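Local coordinates for protein DNA polymerase III subunit beta (Helicobacter pylori 26695, PDB 4S3I) that encircles DNA as a ring-shaped sliding factor, tethering DNA polymerases and other proteins to it and making synthesis processive, at residues A[227-231]-A[232-236]; A[207-210]-A[211-215]; A[6-9]-A[10-13]. All coordinates share one frame; numbering follows the deposited sequence.

How the contacts relate
Contact 3 comes first along the chain, in the N-terminal domain, where strand 4-7 passes into helix 9-19. Contacts 2 and 1 follow in series within the central domain: contact 2 is the end of helix 203-212, and contact 1 is the hairpin of strands 225-229 and 233-238. Their centres lie about 10 Å apart and they touch, with I228 and F235 resting on I209 and F213, so the helix end packs on the hairpin. Contact 3 lies about 20 Å from contact 1 and 22 Å from contact 2, centre to centre, without touching either. Strand 233-238 pairs with strand 53-60, so one sheet runs across both domains and continues the ring between them.

Contact 1 (A[227-231]-A[232-236]); sequences VIENE and MHTFF
N230 and H233 face each other where a tight beta hairpin turns, and polar bonds between them close the turn. The backbone N of H233 donates to OD1 of N230 at 2.8 Å, arriving almost in line with the side-chain carbonyl. In return, N230 N reaches O of H233 at 3.0 Å. A weak third bond, 3.2 Å from M232 N to N230 OD1, lets one amide oxygen receive two backbone N-H groups. Asparagine suits the place because its amide is short enough to fold back over the turn: CG sits between the backbone N and the carbonyl carbon (chi1 62°). A water bridges O of N230 and OG1 of T234.

Beyond the turn the strands form a regular antiparallel ladder. I228 and F235 are a hydrogen-bonded pair, with I228 N to F235 O at 2.7 Å and the nearly straight F235 N to I228 O at 2.8 Å. V227 with F236 and E229 with T234 are the non-hydrogen-bonded pairs on either side.

Packing between side chains is mostly aliphatic. On the face carrying V227, E229, T234 and F236, the methyl CG2 of T234 meets V227 CG1 at 3.9 Å and E229 CG at 4.0 Å. Beta-branched valine and threonine fit such extended backbone well. V227 CG2 also lies 3.9 Å from F236 CB.

The hairpin is held from both flanks, strand 217-221 pairing with 225-229 and strand 53-60 with 233-238. H233 ND1 is hydrogen-bonded to OG of S57 in strand 53-60, and its ring is edge-to-face with that of Y18 in helix 9-19. On the same face as H233, I228 and F235 turn to helix 203-212, away from the face of V227 and T234.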
ATOM      1  N   VAL A 227     -27.835 -11.233 -12.598  1.00 32.94           N
ATOM      2  CA  VAL A 227     -27.128 -10.663 -13.732  1.00 32.63           C
ATOM      3  C   VAL A 227     -27.267  -9.144 -13.719  1.00 32.14           C
ATOM      4  O   VAL A 227     -28.378  -8.616 -13.637  1.00 32.49           O
ATOM      5  CB  VAL A 227     -27.670 -11.244 -15.056  1.00 38.42           C
ATOM      6  CG1 VAL A 227     -27.061 -10.518 -16.260  1.00 40.11           C
ATOM      7  CG2 VAL A 227     -27.391 -12.739 -15.124  1.00 33.95           C
ATOM      8  N   ILE A 228     -26.142  -8.439 -13.795  1.00 31.43           N
ATOM      9  CA  ILE A 228     -26.168  -6.984 -13.811  1.00 31.04           C
ATOM     10  C   ILE A 228     -25.573  -6.481 -15.117  1.00 36.93           C
ATOM     11  O   ILE A 228     -24.484  -6.911 -15.513  1.00 32.03           O
ATOM     12  CB  ILE A 228     -25.393  -6.411 -12.616  1.00 32.29           C
ATOM     13  CG1 ILE A 228     -26.067  -6.840 -11.313  1.00 36.98           C
ATOM     14  CG2 ILE A 228     -25.309  -4.902 -12.692  1.00 29.92           C
ATOM     15  CD1 ILE A 228     -25.322  -6.396 -10.058  1.00 39.11           C
ATOM     16  N   GLU A 229     -26.286  -5.585 -15.799  1.00 31.36           N
ATOM     17  CA  GLU A 229     -25.847  -5.119 -17.114  1.00 31.52           C
ATOM     18  C   GLU A 229     -25.912  -3.600 -17.285  1.00 31.75           C
ATOM     19  O   GLU A 229     -26.885  -2.958 -16.872  1.00 31.65           O
ATOM     20  CB  GLU A 229     -26.672  -5.784 -18.233  1.00 34.13           C
ATOM     21  CG  GLU A 229     -27.068  -7.223 -17.985  1.00 46.34           C
ATOM     22  CD  GLU A 229     -28.086  -7.750 -18.995  1.00 56.54           C
ATOM     23  OE1 GLU A 229     -29.158  -8.244 -18.561  1.00 45.35           O
ATOM     24  OE2 GLU A 229     -27.811  -7.675 -20.216  1.00 62.84           O
ATOM     25  N   ASN A 230     -24.867  -3.034 -17.887  1.00 32.61           N
ATOM     26  CA  ASN A 230     -24.958  -1.698 -18.492  1.00 34.07           C
ATOM     27  C   ASN A 230     -24.458  -1.788 -19.928  1.00 41.62           C
ATOM     28  O   ASN A 230     -24.391  -2.895 -20.477  1.00 38.08           O
ATOM     29  CB  ASN A 230     -24.222  -0.625 -17.677  1.00 34.72           C
ATOM     30  CG  ASN A 230     -22.730  -0.882 -17.554  1.00 33.31           C
ATOM     31  OD1 ASN A 230     -22.158  -1.770 -18.210  1.00 31.20           O
ATOM     32  ND2 ASN A 230     -22.084  -0.099 -16.699  1.00 32.70           N
ATOM     33  N   GLU A 231     -24.103  -0.664 -20.546  1.00 37.30           N
ATOM     34  CA  GLU A 231     -23.769  -0.727 -21.971  1.00 42.95           C
ATOM     35  C   GLU A 231     -22.475  -1.505 -22.223  1.00 36.67           C
ATOM     36  O   GLU A 231     -22.381  -2.252 -23.200  1.00 41.23           O
ATOM     37  CB  GLU A 231     -23.739   0.661 -22.623  1.00 54.17           C
ATOM     38  CG  GLU A 231     -24.073   0.635 -24.126  1.00 70.11           C
ATOM     39  CD  GLU A 231     -24.933   1.817 -24.569  1.00 82.70           C
ATOM     40  OE1 GLU A 231     -24.563   2.487 -25.563  1.00 85.57           O
ATOM     41  OE2 GLU A 231     -25.982   2.068 -23.930  1.00 84.79           O
ATOM     42  N   MET A 232     -21.501  -1.363 -21.322  1.00 32.92           N
ATOM     43  CA  MET A 232     -20.204  -2.029 -21.489  1.00 35.98           C
ATOM     44  C   MET A 232     -20.105  -3.442 -20.873  1.00 35.27           C
ATOM     45  O   MET A 232     -19.424  -4.318 -21.422  1.00 35.25           O
ATOM     46  CB  MET A 232     -19.064  -1.145 -20.952  1.00 36.96           C
ATOM     47  CG  MET A 232     -17.688  -1.806 -21.033  1.00 46.27           C
ATOM     48  SD  MET A 232     -16.310  -0.742 -20.532  1.00 52.84           S
ATOM     49  CE  MET A 232     -14.947  -1.919 -20.648  1.00 54.71           C
ATOM     50  N   HIS A 233     -20.773  -3.663 -19.744  1.00 30.35           N
ATOM     51  CA  HIS A 233     -20.569  -4.891 -18.979  1.00 30.13           C
ATOM     52  C   HIS A 233     -21.808  -5.755 -18.789  1.00 32.33           C
ATOM     53  O   HIS A 233     -22.920  -5.242 -18.623  1.00 30.86           O
ATOM     54  CB  HIS A 233     -20.026  -4.555 -17.591  1.00 29.50           C
ATOM     55  CG  HIS A 233     -18.752  -3.776 -17.605  1.00 36.87           C
ATOM     56  ND1 HIS A 233     -17.583  -4.268 -18.150  1.00 36.53           N
ATOM     57  CD2 HIS A 233     -18.453  -2.551 -17.113  1.00 33.26           C
ATOM     58  CE1 HIS A 233     -16.624  -3.372 -18.002  1.00 41.76           C
ATOM     59  NE2 HIS A 233     -17.123  -2.320 -17.374  1.00 39.17           N
ATOM     60  N   THR A 234     -21.600  -7.072 -18.801  1.00 30.73           N
ATOM     61  CA  THR A 234     -22.585  -8.015 -18.287  1.00 31.12           C
ATOM     62  C   THR A 234     -21.883  -8.825 -17.205  1.00 32.60           C
ATOM     63  O   THR A 234     -20.945  -9.570 -17.488  1.00 30.72           O
ATOM     64  CB  THR A 234     -23.123  -8.965 -19.367  1.00 34.55           C
ATOM     65  OG1 THR A 234     -23.669  -8.206 -20.458  1.00 34.58           O
ATOM     66  CG2 THR A 234     -24.205  -9.893 -18.785  1.00 32.41           C
ATOM     67  N   PHE A 235     -22.329  -8.657 -15.965  1.00 30.54           N
ATOM     68  CA  PHE A 235     -21.775  -9.355 -14.823  1.00 30.28           C
ATOM     69  C   PHE A 235     -22.804 -10.353 -14.348  1.00 30.86           C
ATOM     70  O   PHE A 235     -24.015 -10.071 -14.388  1.00 31.22           O
ATOM     71  CB  PHE A 235     -21.501  -8.343 -13.711  1.00 29.65           C
ATOM     72  CG  PHE A 235     -21.219  -8.961 -12.364  1.00 29.48           C
ATOM     73  CD1 PHE A 235     -19.914  -9.182 -11.959  1.00 29.12           C
ATOM     74  CD2 PHE A 235     -22.260  -9.288 -11.488  1.00 29.74           C
ATOM     75  CE1 PHE A 235     -19.638  -9.734 -10.707  1.00 29.24           C
ATOM     76  CE2 PHE A 235     -21.998  -9.844 -10.239  1.00 29.66           C
ATOM     77  CZ  PHE A 235     -20.677 -10.069  -9.846  1.00 29.32           C
ATOM     78  N   PHE A 236     -22.346 -11.517 -13.896  1.00 31.04           N
ATOM     79  CA  PHE A 236     -23.229 -12.440 -13.191  1.00 31.61           C
ATOM     80  C   PHE A 236     -22.575 -13.028 -11.944  1.00 31.44           C
ATOM     81  O   PHE A 236     -21.347 -13.104 -11.837  1.00 31.06           O
ATOM     82  CB  PHE A 236     -23.712 -13.566 -14.101  1.00 32.47           C
ATOM     83  CG  PHE A 236     -22.750 -14.723 -14.201  1.00 34.77           C
ATOM     84  CD1 PHE A 236     -22.841 -15.805 -13.327  1.00 34.82           C
ATOM     85  CD2 PHE A 236     -21.761 -14.733 -15.179  1.00 36.10           C
ATOM     86  CE1 PHE A 236     -21.941 -16.878 -13.414  1.00 37.13           C
ATOM     87  CE2 PHE A 236     -20.876 -15.799 -15.286  1.00 37.72           C
ATOM     88  CZ  PHE A 236     -20.962 -16.870 -14.397  1.00 33.23           C
TER
HETATM   89  O   HOH W   1     -24.011  -5.452 -21.598  1.00 46.74           O

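Contact 2 (A[207-210]-A[211-215]); sequences LEIL and KLFYE
K211 runs back along the last turns of helix 203-212 to meet E208, three residues earlier, in a salt bridge. Its CB starts over the backbone, 3.5 Å from E208 O, and CG passes 3.6 Å from L207 O. From there the chain is extended and lies alongside the glutamate, both side chains pointing the same way. CD comes to 3.5 Å from E208 OE1, and CE to 3.2 Å from the same oxygen. At the tip, NZ bonds OE1 of E208 at 2.9 Å, on the syn side of the carboxylate and 21° out of its plane; a weaker bond of 3.1 Å runs to OE2. A long, flexible lysine can span this distance while staying exposed. The glutamate meets it by bending at chi2 (-49°), which curls its carboxylate back toward K211; the negative charge of the carboxylate would probably be stabilised by the ammonium.

This is the C-terminal end of the helix, F213 being the first residue to leave helical geometry. In sliding rings of this family such helices line the central channel while their other side packs on the sheets.

Three- and four-residue bond spacings mix as the helix stops. O of I209 accepts from two donors: F213 N, at 2.9 Å and nearly in line with the carbonyl, and L212 N, which approaches from above the carbonyl plane at 3.1 Å. Past the last turn, a water donates to both L210 O and F213 O, linking two carbonyls at the helix exit.

Methyl CG2 of I209 touches CD2 of the F213 ring, while I209, L212 and F213, together with E208, rest on F235 of strand 233-238.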
ATOM      1  N   LEU A 207     -18.353  -7.024  -3.700  1.00 27.22           N
ATOM      2  CA  LEU A 207     -17.155  -6.215  -3.881  1.00 26.97           C
ATOM      3  C   LEU A 207     -16.828  -5.994  -5.357  1.00 29.26           C
ATOM      4  O   LEU A 207     -16.453  -4.891  -5.754  1.00 27.87           O
ATOM      5  CB  LEU A 207     -15.991  -6.852  -3.136  1.00 29.81           C
ATOM      6  CG  LEU A 207     -16.207  -6.892  -1.620  1.00 37.29           C
ATOM      7  CD1 LEU A 207     -15.197  -7.812  -0.931  1.00 39.69           C
ATOM      8  CD2 LEU A 207     -16.135  -5.474  -1.043  1.00 28.16           C
ATOM      9  N   GLU A 208     -17.002  -7.026  -6.183  1.00 29.37           N
ATOM     10  CA  GLU A 208     -16.819  -6.839  -7.620  1.00 29.00           C
ATOM     11  C   GLU A 208     -17.817  -5.839  -8.214  1.00 30.29           C
ATOM     12  O   GLU A 208     -17.436  -4.970  -9.001  1.00 27.04           O
ATOM     13  CB  GLU A 208     -16.872  -8.186  -8.369  1.00 27.87           C
ATOM     14  CG  GLU A 208     -15.802  -9.182  -7.939  1.00 34.72           C
ATOM     15  CD  GLU A 208     -14.396  -8.577  -7.891  1.00 40.19           C
ATOM     16  OE1 GLU A 208     -14.112  -7.622  -8.646  1.00 41.30           O
ATOM     17  OE2 GLU A 208     -13.564  -9.070  -7.091  1.00 43.14           O
ATOM     18  N   ILE A 209     -19.090  -5.963  -7.837  1.00 27.39           N
ATOM     19  CA  ILE A 209     -20.103  -5.016  -8.298  1.00 27.43           C
ATOM     20  C   ILE A 209     -19.692  -3.575  -8.023  1.00 27.31           C
ATOM     21  O   ILE A 209     -19.891  -2.682  -8.858  1.00 27.54           O
ATOM     22  CB  ILE A 209     -21.474  -5.299  -7.650  1.00 27.71           C
ATOM     23  CG1 ILE A 209     -22.103  -6.520  -8.304  1.00 28.30           C
ATOM     24  CG2 ILE A 209     -22.424  -4.103  -7.810  1.00 27.72           C
ATOM     25  CD1 ILE A 209     -23.075  -7.244  -7.406  1.00 28.67           C
ATOM     26  N   LEU A 210     -19.103  -3.348  -6.856  1.00 26.69           N
ATOM     27  CA  LEU A 210     -18.684  -1.998  -6.491  1.00 32.37           C
ATOM     28  C   LEU A 210     -17.610  -1.447  -7.432  1.00 39.64           C
ATOM     29  O   LEU A 210     -17.538  -0.232  -7.648  1.00 31.50           O
ATOM     30  CB  LEU A 210     -18.215  -1.944  -5.038  1.00 28.68           C
ATOM     31  CG  LEU A 210     -19.294  -2.210  -3.990  1.00 32.76           C
ATOM     32  CD1 LEU A 210     -18.689  -2.203  -2.585  1.00 38.17           C
ATOM     33  CD2 LEU A 210     -20.409  -1.160  -4.096  1.00 27.80           C
ATOM     34  N   LYS A 211     -16.789  -2.327  -8.007  1.00 31.55           N
ATOM     35  CA  LYS A 211     -15.742  -1.849  -8.911  1.00 31.25           C
ATOM     36  C   LYS A 211     -16.297  -1.561 -10.300  1.00 36.02           C
ATOM     37  O   LYS A 211     -15.710  -0.797 -11.064  1.00 38.16           O
ATOM     38  CB  LYS A 211     -14.592  -2.857  -9.026  1.00 36.36           C
ATOM     39  CG  LYS A 211     -13.963  -3.304  -7.728  1.00 37.08           C
ATOM     40  CD  LYS A 211     -12.917  -4.374  -8.031  1.00 42.16           C
ATOM     41  CE  LYS A 211     -12.709  -5.325  -6.862  1.00 47.16           C
ATOM     42  NZ  LYS A 211     -11.806  -6.464  -7.232  1.00 49.56           N
ATOM     43  N   LEU A 212     -17.426  -2.184 -10.633  1.00 31.03           N
ATOM     44  CA  LEU A 212     -17.907  -2.162 -12.002  1.00 27.41           C
ATOM     45  C   LEU A 212     -19.027  -1.165 -12.221  1.00 35.42           C
ATOM     46  O   LEU A 212     -19.110  -0.524 -13.277  1.00 31.92           O
ATOM     47  CB  LEU A 212     -18.397  -3.553 -12.410  1.00 27.60           C
ATOM     48  CG  LEU A 212     -17.310  -4.613 -12.550  1.00 31.27           C
ATOM     49  CD1 LEU A 212     -17.903  -6.014 -12.578  1.00 27.94           C
ATOM     50  CD2 LEU A 212     -16.526  -4.351 -13.821  1.00 32.73           C
ATOM     51  N   PHE A 213     -19.902  -1.037 -11.229  1.00 29.66           N
ATOM     52  CA  PHE A 213     -21.173  -0.359 -11.467  1.00 27.74           C
ATOM     53  C   PHE A 213     -21.397   0.787 -10.498  1.00 27.52           C
ATOM     54  O   PHE A 213     -20.881   0.776  -9.395  1.00 30.17           O
ATOM     55  CB  PHE A 213     -22.330  -1.354 -11.369  1.00 28.08           C
ATOM     56  CG  PHE A 213     -22.221  -2.512 -12.330  1.00 28.40           C
ATOM     57  CD1 PHE A 213     -22.514  -2.341 -13.679  1.00 28.85           C
ATOM     58  CD2 PHE A 213     -21.836  -3.769 -11.881  1.00 28.34           C
ATOM     59  CE1 PHE A 213     -22.412  -3.416 -14.581  1.00 29.39           C
ATOM     60  CE2 PHE A 213     -21.733  -4.851 -12.762  1.00 28.69           C
ATOM     61  CZ  PHE A 213     -22.018  -4.673 -14.115  1.00 29.09           C
ATOM     62  N   TYR A 214     -22.187   1.762 -10.921  1.00 27.85           N
ATOM     63  CA  TYR A 214     -22.520   2.894 -10.071  1.00 27.89           C
ATOM     64  C   TYR A 214     -23.997   3.256 -10.269  1.00 28.25           C
ATOM     65  O   TYR A 214     -24.818   3.092  -9.367  1.00 28.23           O
ATOM     66  CB  TYR A 214     -21.601   4.070 -10.395  1.00 30.82           C
ATOM     67  CG  TYR A 214     -21.839   5.275  -9.518  1.00 33.66           C
ATOM     68  CD1 TYR A 214     -21.567   5.228  -8.158  1.00 31.50           C
ATOM     69  CD2 TYR A 214     -22.320   6.464 -10.055  1.00 35.31           C
ATOM     70  CE1 TYR A 214     -21.781   6.334  -7.346  1.00 34.02           C
ATOM     71  CE2 TYR A 214     -22.535   7.575  -9.255  1.00 39.23           C
ATOM     72  CZ  TYR A 214     -22.263   7.501  -7.902  1.00 36.97           C
ATOM     73  OH  TYR A 214     -22.474   8.598  -7.092  1.00 42.36           O
ATOM     74  N   GLU A 215     -24.344   3.716 -11.465  1.00 28.78           N
ATOM     75  CA  GLU A 215     -25.744   3.943 -11.787  1.00 33.62           C
ATOM     76  C   GLU A 215     -26.031   3.591 -13.243  1.00 35.50           C
ATOM     77  O   GLU A 215     -25.110   3.299 -14.012  1.00 34.95           O
ATOM     78  CB  GLU A 215     -26.139   5.394 -11.489  1.00 32.08           C
ATOM     79  CG  GLU A 215     -25.321   6.423 -12.254  1.00 37.83           C
ATOM     80  CD  GLU A 215     -25.701   7.844 -11.877  1.00 49.12           C
ATOM     81  OE1 GLU A 215     -26.571   8.004 -10.989  1.00 48.84           O
ATOM     82  OE2 GLU A 215     -25.135   8.791 -12.468  1.00 47.37           O
TER
HETATM   83  O   HOH W   2     -19.413   1.611  -7.388  1.00 31.46           O

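Contact 3 (A[6-9]-A[10-13])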
ATOM      1  N   SER A   6      -7.537  -4.210 -34.843  1.00 34.18           N
ATOM      2  CA  SER A   6      -6.714  -3.261 -34.115  1.00 37.01           C
ATOM      3  C   SER A   6      -7.620  -2.601 -33.105  1.00 35.04           C
ATOM      4  O   SER A   6      -8.816  -2.407 -33.375  1.00 36.80           O
ATOM      5  CB  SER A   6      -6.090  -2.212 -35.038  1.00 47.05           C
ATOM      6  OG  SER A   6      -7.049  -1.262 -35.460  1.00 52.36           O
ATOM      7  N   VAL A   7      -7.074  -2.286 -31.933  1.00 33.07           N
ATOM      8  CA  VAL A   7      -7.846  -1.641 -30.883  1.00 32.72           C
ATOM      9  C   VAL A   7      -7.065  -0.508 -30.244  1.00 33.70           C
ATOM     10  O   VAL A   7      -5.849  -0.383 -30.430  1.00 35.40           O
ATOM     11  CB  VAL A   7      -8.272  -2.636 -29.775  1.00 37.21           C
ATOM     12  CG1 VAL A   7      -9.141  -3.753 -30.353  1.00 32.27           C
ATOM     13  CG2 VAL A   7      -7.043  -3.221 -29.094  1.00 31.70           C
ATOM     14  N   SER A   8      -7.775   0.312 -29.481  1.00 32.48           N
ATOM     15  CA  SER A   8      -7.156   1.375 -28.720  1.00 33.17           C
ATOM     16  C   SER A   8      -6.474   0.783 -27.486  1.00 35.44           C
ATOM     17  O   SER A   8      -7.074  -0.008 -26.756  1.00 37.90           O
ATOM     18  CB  SER A   8      -8.212   2.397 -28.298  1.00 35.21           C
ATOM     19  OG  SER A   8      -7.660   3.389 -27.455  1.00 44.61           O
ATOM     20  N   LYS A   9      -5.226   1.177 -27.256  1.00 36.63           N
ATOM     21  CA  LYS A   9      -4.456   0.700 -26.111  1.00 31.29           C
ATOM     22  C   LYS A   9      -5.186   0.960 -24.794  1.00 30.79           C
ATOM     23  O   LYS A   9      -5.312   0.072 -23.948  1.00 30.30           O
ATOM     24  CB  LYS A   9      -3.070   1.370 -26.111  1.00 33.13           C
ATOM     25  CG  LYS A   9      -2.072   0.833 -25.085  1.00 31.28           C
ATOM     26  CD  LYS A   9      -2.233   1.495 -23.723  1.00 30.94           C
ATOM     27  CE  LYS A   9      -0.895   1.674 -23.027  1.00 43.78           C
ATOM     28  NZ  LYS A   9      -1.084   2.224 -21.653  1.00 43.10           N
ATOM     29  N   ASN A  10      -5.665   2.184 -24.611  1.00 30.96           N
ATOM     30  CA  ASN A  10      -6.317   2.529 -23.354  1.00 38.18           C
ATOM     31  C   ASN A  10      -7.654   1.823 -23.137  1.00 34.42           C
ATOM     32  O   ASN A  10      -7.977   1.442 -22.006  1.00 33.70           O
ATOM     33  CB  ASN A  10      -6.456   4.047 -23.210  1.00 48.31           C
ATOM     34  CG  ASN A  10      -5.112   4.746 -23.162  1.00 65.56           C
ATOM     35  OD1 ASN A  10      -4.308   4.511 -22.254  1.00 69.71           O
ATOM     36  ND2 ASN A  10      -4.856   5.607 -24.144  1.00 70.37           N
ATOM     37  N   ASP A  11      -8.427   1.652 -24.206  1.00 32.74           N
ATOM     38  CA  ASP A  11      -9.673   0.894 -24.126  1.00 30.38           C
ATOM     39  C   ASP A  11      -9.366  -0.542 -23.712  1.00 29.98           C
ATOM     40  O   ASP A  11     -10.002  -1.110 -22.821  1.00 29.61           O
ATOM     41  CB  ASP A  11     -10.368   0.852 -25.486  1.00 36.33           C
ATOM     42  CG  ASP A  11     -10.923   2.199 -25.919  1.00 45.38           C
ATOM     43  OD1 ASP A  11     -11.044   3.102 -25.068  1.00 38.98           O
ATOM     44  OD2 ASP A  11     -11.258   2.327 -27.121  1.00 49.46           O
ATOM     45  N   LEU A  12      -8.378  -1.123 -24.373  1.00 30.14           N
ATOM     46  CA  LEU A  12      -8.009  -2.511 -24.109  1.00 29.90           C
ATOM     47  C   LEU A  12      -7.510  -2.654 -22.667  1.00 29.43           C
ATOM     48  O   LEU A  12      -7.981  -3.519 -21.917  1.00 29.16           O
ATOM     49  CB  LEU A  12      -6.951  -2.976 -25.111  1.00 30.23           C
ATOM     50  CG  LEU A  12      -6.386  -4.383 -24.937  1.00 30.12           C
ATOM     51  CD1 LEU A  12      -7.495  -5.432 -25.049  1.00 30.12           C
ATOM     52  CD2 LEU A  12      -5.300  -4.643 -25.976  1.00 30.50           C
ATOM     53  N   GLU A  13      -6.584  -1.786 -22.270  1.00 29.41           N
ATOM     54  CA  GLU A  13      -6.004  -1.858 -20.927  1.00 29.06           C
ATOM     55  C   GLU A  13      -7.085  -1.759 -19.853  1.00 28.68           C
ATOM     56  O   GLU A  13      -7.127  -2.570 -18.923  1.00 28.40           O
ATOM     57  CB  GLU A  13      -4.943  -0.770 -20.725  1.00 29.21           C
ATOM     58  CG  GLU A  13      -4.345  -0.732 -19.307  1.00 33.80           C
ATOM     59  CD  GLU A  13      -3.139   0.201 -19.180  1.00 38.80           C
ATOM     60  OE1 GLU A  13      -2.538   0.253 -18.087  1.00 42.28           O
ATOM     61  OE2 GLU A  13      -2.788   0.881 -20.167  1.00 44.64           O
TER
HETATM   62  O   HOH W   3     -10.619   0.259 -29.209  1.00 35.46           O
HETATM   63  O   HOH W   4      -0.068   1.679 -18.656  1.00 52.73           O
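K9 and E13 form a salt bridge, 2.6 Å from K9 NZ to E13 OE2, across the first turn of helix 9-19. This is a strand-to-helix junction, where strand 4-7 gives way to the helix and S8 stands at the N-cap position. The one-turn spacing suits lysine and glutamate: the two side chains lie side by side, K9 bending at chi2 and chi3 to bring its ammonium to the carboxylate nearly along the C-O axis. OE1 of E13 is engaged in turn by R17 one turn further on, so the glutamate serves two positive charges.

The backbone under this pair is already helical. E13 N donates to K9 O at 2.8 Å, and L12 N to S8 O at 2.9 Å in a straight bond of 163°. A water joins S8 to the first turn, taking its N-H at 2.9 Å and donating to D11 OD2 at 3.0 Å, while the D11 carboxylate leans over S8 with OD2 3.3 Å from S8 CB. An aspartate also fits here electrostatically, its negative charge probably favoured by the positive end of the helix dipole.

Outward lies the packing. L12, buried, packs on I59 of strand 53-60 and on F77 and I81 of helix 74-82; its branched apolar side chain suits that place. Against the strand, L12 CD2 meets methyl CG2 of V7 at 3.8 Å.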